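Local coordinates for protein NAD-dependent aldehyde dehydrogenase (Sinorhizobium meliloti, PDB 3U4J) that probably oxidises aldehydes to carboxylic acids with NAD or NADP as acceptor, as a tetrameric member of the aldehyde dehydrogenase family, at residues A281-L285 and D286-D290. Sequence-based numbering, arbitrary orientation.
Sequences ADADL and DAAAD
D284 and A288 are joined by a backbone bond at the start of helix 285-297, A288 N to D284 O at 2.9 Å, and A289 N to L285 O continues the same i to i+4 pattern. D284 is the N-cap. Its CG lies anti to the backbone N (chi1 -180°), which carries the carboxylate forward over the helix start. There OD2 accepts from A287 N at 3.0 Å, with an N-H...O angle of 165°. The N-H meets OD2 from above the carboxylate plane, tilted 37° out of it. The same oxygen rests 3.4 Å from A287 CB. With an alanine here in place of D284, A287 N is likely to lose its side-chain acceptor, leaving the first turn less firmly held. A283 CB approaches A288 CB at 4.4 Å, and both side chains pack on W435 of strand 431-435. The side chain of L285 packs on I316 and on A319 and L320 of helix 317-330. R500 of the second subunit packs on D284 and A287. The arrangement is a classic helix N-cap, placed where the chain leaves strand 275-279 for its next helix. An acidic cap at this end is likely to interact favourably with the positive end of the helix dipole. D286, in the first turn, may add to that effect, though its OD1 lies 5.1 Å from OD2 of D284, a like charge.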
ATOM      1  N   ALA A 281     -24.307 -15.249  24.985  1.00 14.02           N
ATOM      2  CA  ALA A 281     -25.687 -15.695  25.089  1.00 14.77           C
ATOM      3  C   ALA A 281     -26.485 -15.488  23.805  1.00 15.70           C
ATOM      4  O   ALA A 281     -27.411 -16.249  23.518  1.00 16.13           O
ATOM      5  CB  ALA A 281     -26.376 -15.000  26.282  1.00 15.61           C
ATOM      6  N   ASP A 282     -26.114 -14.496  22.997  1.00 16.11           N
ATOM      7  CA  ASP A 282     -26.857 -14.230  21.765  1.00 16.47           C
ATOM      8  C   ASP A 282     -26.255 -14.905  20.528  1.00 16.29           C
ATOM      9  O   ASP A 282     -26.596 -14.549  19.399  1.00 16.59           O
ATOM     10  CB  ASP A 282     -27.003 -12.715  21.532  1.00 17.43           C
ATOM     11  CG  ASP A 282     -25.672 -12.017  21.366  1.00 18.97           C
ATOM     12  OD1 ASP A 282     -24.640 -12.670  21.053  1.00 18.57           O
ATOM     13  OD2 ASP A 282     -25.659 -10.792  21.563  1.00 20.81           O
ATOM     14  N   ALA A 283     -25.365 -15.876  20.725  1.00 15.91           N
ATOM     15  CA  ALA A 283     -24.802 -16.613  19.591  1.00 15.57           C
ATOM     16  C   ALA A 283     -25.843 -17.532  18.920  1.00 15.64           C
ATOM     17  O   ALA A 283     -26.882 -17.866  19.525  1.00 15.58           O
ATOM     18  CB  ALA A 283     -23.562 -17.410  20.015  1.00 15.05           C
ATOM     19  N   ASP A 284     -25.588 -17.902  17.668  1.00 14.91           N
ATOM     20  CA  ASP A 284     -26.311 -18.995  17.024  1.00 15.84           C
ATOM     21  C   ASP A 284     -25.803 -20.278  17.703  1.00 16.06           C
ATOM     22  O   ASP A 284     -24.653 -20.707  17.513  1.00 14.96           O
ATOM     23  CB  ASP A 284     -26.057 -19.012  15.509  1.00 16.34           C
ATOM     24  CG  ASP A 284     -26.806 -20.152  14.771  1.00 17.86           C
ATOM     25  OD1 ASP A 284     -27.461 -19.871  13.753  1.00 24.82           O
ATOM     26  OD2 ASP A 284     -26.750 -21.333  15.163  1.00 16.12           O
ATOM     27  N   LEU A 285     -26.647 -20.869  18.539  1.00 16.20           N
ATOM     28  CA  LEU A 285     -26.216 -21.963  19.392  1.00 17.07           C
ATOM     29  C   LEU A 285     -25.785 -23.222  18.634  1.00 15.96           C
ATOM     30  O   LEU A 285     -24.778 -23.830  18.989  1.00 15.81           O
ATOM     31  CB  LEU A 285     -27.315 -22.326  20.380  1.00 18.68           C
ATOM     32  CG  LEU A 285     -26.810 -22.918  21.697  1.00 22.40           C
ATOM     33  CD1 LEU A 285     -26.109 -21.820  22.510  1.00 26.99           C
ATOM     34  CD2 LEU A 285     -27.985 -23.467  22.486  1.00 25.67           C
ATOM     35  N   ASP A 286     -26.532 -23.614  17.606  1.00 15.03           N
ATOM     36  CA  ASP A 286     -26.166 -24.820  16.846  1.00 15.78           C
ATOM     37  C   ASP A 286     -24.828 -24.627  16.143  1.00 14.29           C
ATOM     38  O   ASP A 286     -23.999 -25.540  16.117  1.00 13.94           O
ATOM     39  CB  ASP A 286     -27.261 -25.225  15.836  1.00 16.53           C
ATOM     40  CG  ASP A 286     -28.559 -25.701  16.531  1.00 20.91           C
ATOM     41  OD1 ASP A 286     -29.670 -25.465  15.988  1.00 24.47           O
ATOM     42  OD2 ASP A 286     -28.455 -26.284  17.633  1.00 22.75           O
ATOM     43  N   ALA A 287     -24.630 -23.439  15.570  1.00 12.80           N
ATOM     44  CA  ALA A 287     -23.374 -23.126  14.892  1.00 11.96           C
ATOM     45  C   ALA A 287     -22.196 -23.063  15.871  1.00 11.31           C
ATOM     46  O   ALA A 287     -21.118 -23.603  15.600  1.00 10.00           O
ATOM     47  CB  ALA A 287     -23.508 -21.830  14.116  1.00 11.78           C
ATOM     48  N   ALA A 288     -22.406 -22.388  17.001  1.00 11.42           N
ATOM     49  CA  ALA A 288     -21.397 -22.256  18.039  1.00 10.98           C
ATOM     50  C   ALA A 288     -21.001 -23.631  18.579  1.00 11.64           C
ATOM     51  O   ALA A 288     -19.817 -23.917  18.745  1.00 11.51           O
ATOM     52  CB  ALA A 288     -21.872 -21.328  19.162  1.00 10.51           C
ATOM     53  N   ALA A 289     -21.987 -24.490  18.834  1.00 11.65           N
ATOM     54  CA  ALA A 289     -21.721 -25.842  19.354  1.00 11.26           C
ATOM     55  C   ALA A 289     -20.827 -26.670  18.397  1.00 11.29           C
ATOM     56  O   ALA A 289     -19.882 -27.311  18.828  1.00 11.21           O
ATOM     57  CB  ALA A 289     -23.045 -26.574  19.620  1.00 10.61           C
ATOM     58  N   ASP A 290     -21.135 -26.613  17.102  1.00 11.42           N
ATOM     59  CA  ASP A 290     -20.373 -27.300  16.066  1.00 11.59           C
ATOM     60  C   ASP A 290     -18.954 -26.726  15.981  1.00 11.11           C
ATOM     61  O   ASP A 290     -17.972 -27.466  15.880  1.00 10.30           O
ATOM     62  CB  ASP A 290     -21.136 -27.166  14.735  1.00 11.87           C
ATOM     63  CG  ASP A 290     -20.394 -27.769  13.566  1.00 13.45           C
ATOM     64  OD1 ASP A 290     -19.688 -27.014  12.851  1.00 16.18           O
ATOM     65  OD2 ASP A 290     -20.506 -29.004  13.362  1.00 12.39           O
TER